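Transcriptional regulator (Vibrio virus VP882, PDB 7DWM) probably regulates transcription as a DNA-binding protein of the LuxR type and binds the small molecule 3,5-dimethylpyrazin-2-ol through its PAS domain. Local coordinates at residues L91-Y96 with W100-F105; Q42-L47 with T120-Q125. One frame throughout, in Å; residues are numbered along the deposited sequence.

Contact 1: L91-Y96 with W100-F105. With A1U (3,5-dimethylpyrazin-2-ol), chain C.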
ATOM      1  N   LEU A  91       2.780   7.193  -7.983  1.00 71.65           N
ATOM      2  CA  LEU A  91       4.173   6.907  -7.692  1.00 77.98           C
ATOM      3  C   LEU A  91       5.012   8.018  -8.297  1.00 77.61           C
ATOM      4  O   LEU A  91       5.096   8.143  -9.526  1.00 72.16           O
ATOM      5  CB  LEU A  91       4.574   5.544  -8.256  1.00 65.48           C
ATOM      6  CG  LEU A  91       6.066   5.158  -8.243  1.00 55.73           C
ATOM      7  CD1 LEU A  91       6.603   5.067  -6.821  1.00 62.00           C
ATOM      8  CD2 LEU A  91       6.291   3.849  -8.986  1.00 54.65           C
ATOM      9  N   ASP A  92       5.619   8.830  -7.444  1.00 64.67           N
ATOM     10  CA  ASP A  92       6.457   9.951  -7.846  1.00 75.90           C
ATOM     11  C   ASP A  92       7.878   9.656  -7.391  1.00 68.10           C
ATOM     12  O   ASP A  92       8.194   9.755  -6.203  1.00 64.53           O
ATOM     13  CB  ASP A  92       5.930  11.247  -7.230  1.00 68.47           C
ATOM     14  CG  ASP A  92       4.987  12.016  -8.154  1.00 87.65           C
ATOM     15  OD1 ASP A  92       5.420  12.553  -9.190  1.00 80.05           O
ATOM     16  OD2 ASP A  92       3.797  12.123  -7.851  1.00 97.03           O
ATOM     17  N   VAL A  93       8.737   9.285  -8.328  1.00 64.28           N
ATOM     18  CA  VAL A  93      10.148   9.081  -8.039  1.00 83.39           C
ATOM     19  C   VAL A  93      10.902  10.273  -8.609  1.00 76.80           C
ATOM     20  O   VAL A  93      10.915  10.491  -9.832  1.00 67.88           O
ATOM     21  CB  VAL A  93      10.660   7.752  -8.611  1.00 63.07           C
ATOM     22  CG1 VAL A  93      12.125   7.570  -8.267  1.00 53.95           C
ATOM     23  CG2 VAL A  93       9.836   6.600  -8.051  1.00 67.72           C
ATOM     24  N   HIS A  94      11.526  11.047  -7.723  1.00 55.33           N
ATOM     25  CA  HIS A  94      12.044  12.347  -8.127  1.00 72.91           C
ATOM     26  C   HIS A  94      13.311  12.678  -7.361  1.00 63.96           C
ATOM     27  O   HIS A  94      13.473  12.251  -6.211  1.00 76.88           O
ATOM     28  CB  HIS A  94      11.013  13.461  -7.893  1.00 67.03           C
ATOM     29  CG  HIS A  94       9.864  13.435  -8.846  1.00 68.99           C
ATOM     30  ND1 HIS A  94       9.960  13.882 -10.145  1.00 87.95           N
ATOM     31  CD2 HIS A  94       8.586  13.022  -8.686  1.00 73.39           C
ATOM     32  CE1 HIS A  94       8.794  13.739 -10.748  1.00 71.25           C
ATOM     33  NE2 HIS A  94       7.942  13.221  -9.884  1.00 86.88           N
ATOM     34  N   PRO A  95      14.218  13.451  -7.960  1.00 66.00           N
ATOM     35  CA  PRO A  95      15.330  14.063  -7.210  1.00 85.04           C
ATOM     36  C   PRO A  95      14.846  15.280  -6.425  1.00 93.72           C
ATOM     37  O   PRO A  95      15.019  16.438  -6.804  1.00 89.50           O
ATOM     38  CB  PRO A  95      16.315  14.438  -8.320  1.00 65.83           C
ATOM     39  CG  PRO A  95      15.441  14.737  -9.489  1.00 69.48           C
ATOM     40  CD  PRO A  95      14.265  13.793  -9.393  1.00 68.52           C
ATOM     41  N   TYR A  96      14.210  15.006  -5.289  1.00101.84           N
ATOM     42  CA  TYR A  96      13.681  16.062  -4.447  1.00 93.33           C
ATOM     43  C   TYR A  96      14.827  16.864  -3.829  1.00102.65           C
ATOM     44  O   TYR A  96      16.006  16.509  -3.939  1.00 86.53           O
ATOM     45  CB  TYR A  96      12.771  15.473  -3.368  1.00 85.03           C
ATOM     46  CG  TYR A  96      11.564  14.743  -3.925  1.00 82.93           C
ATOM     47  CD1 TYR A  96      10.552  15.432  -4.582  1.00 80.29           C
ATOM     48  CD2 TYR A  96      11.440  13.366  -3.798  1.00 69.26           C
ATOM     49  CE1 TYR A  96       9.450  14.770  -5.092  1.00 84.63           C
ATOM     50  CE2 TYR A  96      10.344  12.695  -4.308  1.00 75.33           C
ATOM     51  CZ  TYR A  96       9.352  13.402  -4.952  1.00 66.27           C
ATOM     52  OH  TYR A  96       8.260  12.739  -5.461  1.00 73.48           O
ATOM     53  N   TRP A 100      17.291  11.858  -4.245  1.00 84.79           N
ATOM     54  CA  TRP A 100      16.257  11.067  -4.898  1.00 71.63           C
ATOM     55  C   TRP A 100      15.397  10.367  -3.855  1.00 74.50           C
ATOM     56  O   TRP A 100      15.906   9.802  -2.883  1.00 59.93           O
ATOM     57  CB  TRP A 100      16.882  10.037  -5.836  1.00 58.09           C
ATOM     58  CG  TRP A 100      17.281  10.595  -7.166  1.00 61.47           C
ATOM     59  CD1 TRP A 100      18.445  11.241  -7.467  1.00 53.91           C
ATOM     60  CD2 TRP A 100      16.519  10.554  -8.381  1.00 50.57           C
ATOM     61  NE1 TRP A 100      18.453  11.607  -8.791  1.00 60.78           N
ATOM     62  CE2 TRP A 100      17.283  11.196  -9.374  1.00 51.95           C
ATOM     63  CE3 TRP A 100      15.265  10.038  -8.723  1.00 47.55           C
ATOM     64  CZ2 TRP A 100      16.835  11.337 -10.687  1.00 63.89           C
ATOM     65  CZ3 TRP A 100      14.822  10.176 -10.029  1.00 68.59           C
ATOM     66  CH2 TRP A 100      15.605  10.821 -10.993  1.00 59.13           C
ATOM     67  N   ARG A 101      14.083  10.394  -4.067  1.00 72.22           N
ATOM     68  CA  ARG A 101      13.160   9.694  -3.190  1.00 60.96           C
ATOM     69  C   ARG A 101      12.044   9.070  -4.014  1.00 73.90           C
ATOM     70  O   ARG A 101      11.733   9.499  -5.136  1.00 76.77           O
ATOM     71  CB  ARG A 101      12.554  10.613  -2.112  1.00 86.97           C
ATOM     72  CG  ARG A 101      13.557  11.336  -1.214  1.00 72.39           C
ATOM     73  CD  ARG A 101      14.350  10.371  -0.340  1.00 72.68           C
ATOM     74  NE  ARG A 101      13.656  10.005   0.890  1.00 90.41           N
ATOM     75  CZ  ARG A 101      14.259   9.506   1.965  1.00 91.89           C
ATOM     76  NH1 ARG A 101      15.573   9.314   1.961  1.00 70.14           N
ATOM     77  NH2 ARG A 101      13.552   9.195   3.043  1.00 84.22           N
ATOM     78  N   VAL A 102      11.442   8.049  -3.414  1.00 74.17           N
ATOM     79  CA  VAL A 102      10.322   7.300  -3.966  1.00 69.07           C
ATOM     80  C   VAL A 102       9.113   7.663  -3.115  1.00 68.44           C
ATOM     81  O   VAL A 102       8.936   7.131  -2.013  1.00 78.23           O
ATOM     82  CB  VAL A 102      10.581   5.789  -3.948  1.00 62.47           C
ATOM     83  CG1 VAL A 102       9.417   5.036  -4.575  1.00 48.96           C
ATOM     84  CG2 VAL A 102      11.890   5.456  -4.653  1.00 54.52           C
ATOM     85  N   PHE A 103       8.286   8.582  -3.596  1.00 78.25           N
ATOM     86  CA  PHE A 103       7.088   8.966  -2.877  1.00 66.65           C
ATOM     87  C   PHE A 103       5.858   8.331  -3.505  1.00 70.45           C
ATOM     88  O   PHE A 103       5.827   7.991  -4.691  1.00 64.80           O
ATOM     89  CB  PHE A 103       6.927  10.488  -2.860  1.00 72.63           C
ATOM     90  CG  PHE A 103       7.442  11.133  -1.612  1.00 73.56           C
ATOM     91  CD1 PHE A 103       6.574  11.762  -0.733  1.00 74.79           C
ATOM     92  CD2 PHE A 103       8.793  11.113  -1.314  1.00 76.14           C
ATOM     93  CE1 PHE A 103       7.047  12.357   0.422  1.00 75.12           C
ATOM     94  CE2 PHE A 103       9.272  11.706  -0.160  1.00 85.95           C
ATOM     95  CZ  PHE A 103       8.398  12.331   0.707  1.00 78.54           C
ATOM     96  N   THR A 104       4.840   8.176  -2.676  1.00 73.96           N
ATOM     97  CA  THR A 104       3.471   7.959  -3.110  1.00 75.95           C
ATOM     98  C   THR A 104       2.706   9.252  -2.873  1.00 83.57           C
ATOM     99  O   THR A 104       2.654   9.742  -1.740  1.00 99.59           O
ATOM    100  CB  THR A 104       2.859   6.791  -2.336  1.00 76.44           C
ATOM    101  OG1 THR A 104       3.412   5.556  -2.814  1.00 85.60           O
ATOM    102  CG2 THR A 104       1.341   6.781  -2.422  1.00 81.89           C
ATOM    103  N   PHE A 105       2.119   9.802  -3.936  1.00 62.00           N
ATOM    104  CA  PHE A 105       1.227  10.956  -3.834  1.00 80.37           C
ATOM    105  C   PHE A 105      -0.197  10.506  -4.137  1.00 81.58           C
ATOM    106  O   PHE A 105      -0.520  10.171  -5.281  1.00 79.17           O
ATOM    107  CB  PHE A 105       1.672  12.087  -4.758  1.00 80.62           C
ATOM    108  CG  PHE A 105       2.751  12.948  -4.172  1.00 72.05           C
ATOM    109  CD1 PHE A 105       2.434  14.043  -3.384  1.00 84.23           C
ATOM    110  CD2 PHE A 105       4.086  12.651  -4.393  1.00 74.21           C
ATOM    111  CE1 PHE A 105       3.429  14.831  -2.834  1.00 80.56           C
ATOM    112  CE2 PHE A 105       5.085  13.433  -3.844  1.00 77.16           C
ATOM    113  CZ  PHE A 105       4.755  14.525  -3.063  1.00 82.82           C
TER
HETATM  114  CAB A1U C 301       4.066  15.337  -7.259  1.00 90.98           C
HETATM  115  CAC A1U C 301       4.576  16.291  -6.344  1.00 90.18           C
HETATM  116  CAE A1U C 301       2.476  17.331  -6.298  1.00 78.76           C
HETATM  117  CAF A1U C 301       2.057  16.342  -7.212  1.00 91.86           C
HETATM  118  CAG A1U C 301       6.011  16.199  -5.899  1.00 73.64           C
HETATM  119  CAH A1U C 301       1.568  18.409  -5.789  1.00 87.10           C
HETATM  120  NAA A1U C 301       2.786  15.348  -7.717  1.00 87.64           N
HETATM  121  NAD A1U C 301       3.755  17.277  -5.879  1.00 81.19           N
HETATM  122  OAI A1U C 301       0.713  16.438  -7.622  1.00 82.36           O
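D92 faces F103, and H94 faces R101, in the hydrogen-bonded pairs of an antiparallel hairpin; D92 N to F103 O (2.9 Å) and R101 N to H94 O (2.9 Å) are two of its four backbone bonds. On one face of the sheet the indole of W100 lies back over the partner strand, its CG anti to the carbonyl carbon (chi1 -81°). P95 rides on it in a CH-pi contact, with CD 3.6 Å from the centroid of the six-membered ring of W100. Further along, V102 CG1 touches both L91 CD1 (3.6 Å) and V93 CG2 (3.8 Å).

The other face, with D92 and F103, looks into the ligand pocket. Here the Y96 ring reaches across to strand 100-105 and meets R101 edge-on, CD2 lying 3.4 Å from R101 CB; the guanidinium continues to a salt bridge with D126. Y96 OH donates to D92 O at 3.1 Å from well above the carbonyl plane, while F103 N comes to the same oxygen from the opposite face. F105 brings its edge to the tyrosine hydroxyl and one face to the ligand atom CAC. D92 OD2 lies by F105 CD2 and is 3.3 Å from ligand CAB.

With its proton given to a main-chain oxygen that F103 N also grips, the Y96 hydroxyl is tied into the hairpin, which fixes the tyrosine beside the ligand and lets its ring edge meet the methyl CAG.

Contact 2: Q42-L47 with T120-Q125. With A1U (3,5-dimethylpyrazin-2-ol), chain C.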
ATOM      1  N   GLN A  42       4.367  22.810   5.616  1.00 95.49           N
ATOM      2  CA  GLN A  42       5.819  22.943   5.542  1.00 87.05           C
ATOM      3  C   GLN A  42       6.518  21.684   5.034  1.00104.03           C
ATOM      4  O   GLN A  42       7.528  21.824   4.326  1.00105.20           O
ATOM      5  CB  GLN A  42       6.373  23.359   6.911  1.00 78.86           C
ATOM      6  CG  GLN A  42       7.872  23.629   6.915  1.00106.23           C
ATOM      7  CD  GLN A  42       8.402  23.974   8.293  1.00124.01           C
ATOM      8  OE1 GLN A  42       9.246  23.266   8.840  1.00124.80           O
ATOM      9  NE2 GLN A  42       7.911  25.071   8.859  1.00120.53           N
ATOM     10  N   PRO A  43       6.068  20.459   5.346  1.00106.72           N
ATOM     11  CA  PRO A  43       6.692  19.285   4.703  1.00 98.08           C
ATOM     12  C   PRO A  43       6.689  19.329   3.182  1.00 83.20           C
ATOM     13  O   PRO A  43       7.738  19.105   2.559  1.00 82.18           O
ATOM     14  CB  PRO A  43       5.854  18.121   5.247  1.00 98.48           C
ATOM     15  CG  PRO A  43       5.450  18.574   6.599  1.00 94.56           C
ATOM     16  CD  PRO A  43       5.218  20.060   6.485  1.00 94.81           C
ATOM     17  N   PHE A  44       5.543  19.622   2.557  1.00 78.90           N
ATOM     18  CA  PHE A  44       5.506  19.629   1.098  1.00 84.19           C
ATOM     19  C   PHE A  44       6.365  20.748   0.532  1.00 97.97           C
ATOM     20  O   PHE A  44       7.104  20.540  -0.436  1.00 93.74           O
ATOM     21  CB  PHE A  44       4.080  19.754   0.573  1.00 87.04           C
ATOM     22  CG  PHE A  44       4.006  19.747  -0.927  1.00100.34           C
ATOM     23  CD1 PHE A  44       3.952  20.930  -1.644  1.00108.41           C
ATOM     24  CD2 PHE A  44       4.049  18.551  -1.622  1.00101.62           C
ATOM     25  CE1 PHE A  44       3.911  20.919  -3.020  1.00 98.29           C
ATOM     26  CE2 PHE A  44       4.005  18.535  -3.000  1.00 91.15           C
ATOM     27  CZ  PHE A  44       3.938  19.720  -3.700  1.00 93.39           C
ATOM     28  N   ARG A  45       6.262  21.949   1.102  1.00109.21           N
ATOM     29  CA  ARG A  45       7.083  23.041   0.609  1.00109.36           C
ATOM     30  C   ARG A  45       8.562  22.784   0.849  1.00107.79           C
ATOM     31  O   ARG A  45       9.394  23.316   0.115  1.00118.28           O
ATOM     32  CB  ARG A  45       6.695  24.357   1.287  1.00 97.69           C
ATOM     33  CG  ARG A  45       5.405  25.001   0.805  1.00107.17           C
ATOM     34  CD  ARG A  45       5.231  26.372   1.454  1.00109.40           C
ATOM     35  NE  ARG A  45       6.034  26.497   2.670  1.00116.70           N
ATOM     36  CZ  ARG A  45       5.553  26.388   3.904  1.00114.88           C
ATOM     37  NH1 ARG A  45       4.262  26.152   4.098  1.00100.03           N
ATOM     38  NH2 ARG A  45       6.364  26.514   4.948  1.00104.61           N
ATOM     39  N   GLU A  46       8.908  21.921   1.799  1.00 97.55           N
ATOM     40  CA  GLU A  46      10.300  21.568   2.022  1.00 94.23           C
ATOM     41  C   GLU A  46      10.777  20.425   1.140  1.00 99.24           C
ATOM     42  O   GLU A  46      11.988  20.288   0.930  1.00101.90           O
ATOM     43  CB  GLU A  46      10.517  21.202   3.492  1.00 87.70           C
ATOM     44  CG  GLU A  46      11.969  21.209   3.919  1.00 85.00           C
ATOM     45  CD  GLU A  46      12.160  21.793   5.300  1.00113.78           C
ATOM     46  OE1 GLU A  46      11.170  22.287   5.881  1.00112.63           O
ATOM     47  OE2 GLU A  46      13.301  21.754   5.802  1.00111.90           O
ATOM     48  N   LEU A  47       9.866  19.617   0.601  1.00 99.90           N
ATOM     49  CA  LEU A  47      10.288  18.566  -0.320  1.00107.54           C
ATOM     50  C   LEU A  47      10.621  19.155  -1.686  1.00 91.97           C
ATOM     51  O   LEU A  47      11.550  18.701  -2.363  1.00 99.93           O
ATOM     52  CB  LEU A  47       9.203  17.499  -0.427  1.00 83.45           C
ATOM     53  CG  LEU A  47       9.478  16.349  -1.390  1.00 76.54           C
ATOM     54  CD1 LEU A  47      10.362  15.333  -0.697  1.00 63.88           C
ATOM     55  CD2 LEU A  47       8.189  15.697  -1.874  1.00 68.91           C
ATOM     56  N   THR A 120      -8.422  19.421  -5.729  1.00113.17           N
ATOM     57  CA  THR A 120      -7.926  18.132  -5.270  1.00107.77           C
ATOM     58  C   THR A 120      -7.114  18.312  -3.998  1.00106.54           C
ATOM     59  O   THR A 120      -6.549  19.381  -3.747  1.00101.91           O
ATOM     60  CB  THR A 120      -7.046  17.432  -6.322  1.00102.65           C
ATOM     61  OG1 THR A 120      -5.843  18.184  -6.526  1.00103.28           O
ATOM     62  CG2 THR A 120      -7.774  17.287  -7.651  1.00 99.69           C
ATOM     63  N   ILE A 121      -7.065  17.245  -3.202  1.00112.16           N
ATOM     64  CA  ILE A 121      -6.171  17.121  -2.057  1.00101.64           C
ATOM     65  C   ILE A 121      -5.120  16.086  -2.423  1.00105.87           C
ATOM     66  O   ILE A 121      -5.436  15.062  -3.040  1.00112.36           O
ATOM     67  CB  ILE A 121      -6.909  16.701  -0.766  1.00 98.18           C
ATOM     68  CG1 ILE A 121      -8.238  17.444  -0.605  1.00111.53           C
ATOM     69  CG2 ILE A 121      -6.018  16.855   0.469  1.00105.88           C
ATOM     70  CD1 ILE A 121      -9.432  16.601  -0.957  1.00 96.52           C
ATOM     71  N   PHE A 122      -3.868  16.359  -2.068  1.00 92.53           N
ATOM     72  CA  PHE A 122      -2.776  15.433  -2.305  1.00 92.07           C
ATOM     73  C   PHE A 122      -2.071  15.139  -0.990  1.00 96.85           C
ATOM     74  O   PHE A 122      -1.828  16.043  -0.174  1.00 84.03           O
ATOM     75  CB  PHE A 122      -1.779  15.968  -3.360  1.00 98.18           C
ATOM     76  CG  PHE A 122      -1.064  17.229  -2.956  1.00 91.54           C
ATOM     77  CD1 PHE A 122      -1.502  18.461  -3.412  1.00 93.33           C
ATOM     78  CD2 PHE A 122       0.067  17.182  -2.153  1.00 85.52           C
ATOM     79  CE1 PHE A 122      -0.846  19.622  -3.050  1.00 92.97           C
ATOM     80  CE2 PHE A 122       0.720  18.339  -1.784  1.00 84.92           C
ATOM     81  CZ  PHE A 122       0.269  19.561  -2.239  1.00 92.31           C
ATOM     82  N   HIS A 123      -1.783  13.851  -0.790  1.00 93.15           N
ATOM     83  CA  HIS A 123      -1.070  13.326   0.367  1.00 88.45           C
ATOM     84  C   HIS A 123       0.174  12.589  -0.137  1.00 80.50           C
ATOM     85  O   HIS A 123       0.028  11.564  -0.835  1.00 68.19           O
ATOM     86  CB  HIS A 123      -1.964  12.411   1.200  1.00 78.54           C
ATOM     87  CG  HIS A 123      -1.289  11.828   2.404  1.00 77.71           C
ATOM     88  ND1 HIS A 123      -1.698  10.647   2.986  1.00 54.67           N
ATOM     89  CD2 HIS A 123      -0.239  12.265   3.139  1.00 77.46           C
ATOM     90  CE1 HIS A 123      -0.927  10.381   4.027  1.00 72.48           C
ATOM     91  NE2 HIS A 123      -0.034  11.347   4.140  1.00 65.75           N
ATOM     92  N   GLY A 124       1.328  13.088   0.183  1.00 77.19           N
ATOM     93  CA  GLY A 124       2.595  12.473  -0.202  1.00 82.24           C
ATOM     94  C   GLY A 124       3.162  11.647   0.945  1.00 73.38           C
ATOM     95  O   GLY A 124       3.224  12.114   2.082  1.00 82.00           O
ATOM     96  N   GLN A 125       3.567  10.420   0.625  1.00 75.91           N
ATOM     97  CA  GLN A 125       4.130   9.506   1.613  1.00 98.05           C
ATOM     98  C   GLN A 125       5.499   9.026   1.154  1.00 80.05           C
ATOM     99  O   GLN A 125       5.644   8.519   0.037  1.00 72.03           O
ATOM    100  CB  GLN A 125       3.205   8.305   1.844  1.00 91.93           C
ATOM    101  CG  GLN A 125       1.748   8.669   2.083  1.00 74.98           C
ATOM    102  CD  GLN A 125       0.965   7.537   2.717  1.00 67.74           C
ATOM    103  OE1 GLN A 125      -0.068   7.113   2.198  1.00 69.14           O
ATOM    104  NE2 GLN A 125       1.454   7.039   3.847  1.00 81.39           N
TER
HETATM  105  CAB A1U C 301       4.066  15.337  -7.259  1.00 90.98           C
HETATM  106  CAC A1U C 301       4.576  16.291  -6.344  1.00 90.18           C
HETATM  107  CAE A1U C 301       2.476  17.331  -6.298  1.00 78.76           C
HETATM  108  CAF A1U C 301       2.057  16.342  -7.212  1.00 91.86           C
HETATM  109  CAG A1U C 301       6.011  16.199  -5.899  1.00 73.64           C
HETATM  110  CAH A1U C 301       1.568  18.409  -5.789  1.00 87.10           C
HETATM  111  NAA A1U C 301       2.786  15.348  -7.717  1.00 87.64           N
HETATM  112  NAD A1U C 301       3.755  17.277  -5.879  1.00 81.19           N
HETATM  113  OAI A1U C 301       0.713  16.438  -7.622  1.00 82.36           O
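F44, on the short helix 42-47, and F122, on strand 120-125, make the whole of this contact, and they do it as an edge-to-face pair. The face belongs to F44 and the edge to F122. Their centroids are 4.6 Å apart and the planes are inclined at 53°, so the rings lean well short of perpendicular. F122 CE2 does most of the touching: it sits over the rim of the F44 ring, 3.3 Å from F44 CD2 and 3.5 Å from F44 CE2, while F122 CZ stands over the middle of the same face.

Two different torsions bring the rings together. F44 extends from the helix with CG anti to the backbone N (chi1 -179°), carrying its ring out toward the sheet. In F122, CG stands between the backbone N and the carbonyl carbon (chi1 63°), and the ring rises from the strand to meet it.

This is the PAS arrangement, in which an antiparallel sheet and the short helices packed over it enclose a small-molecule site; F44 and F122 both line that site here. The bound 3,5-dimethylpyrazin-2-ol uses the two rings differently. Its nitrogen NAD lies in the plane of F44, at the ring edge and 3.2 Å from CE2, whereas its methyl CAH is centred over a face of F122, 3.8 Å from CE1.

Around the pair, F37 meets the F44 ring at nearly a right angle, and F105 also packs on F44. The main chain of F122 is hydrogen-bonded to G29 of the adjacent strand 28-32. Next along the strand, H123 stacks on W28, and its NE2 is hydrogen-bonded to D26.

How the contacts relate
Going from the N terminus, the chain passes through helix 42-47, crosses to strand 88-96, turns tightly into strand 99-110 and comes back along strand 119-126. Contact 2 therefore closes a long loop of 72 residues, and contact 1, closed by just three, is nested inside it. Strands 99-110 and 119-126 are neighbours in the sheet, joined between the contacts by a probable hydrogen bond from Q125 N to T104 O. L47 of the helix packs on Y96, and F105 lies against G124. Contact 1 is thus a hairpin within the sheet, contact 2 fastens the overlying helix to that sheet, and both touch the same bound pyrazine.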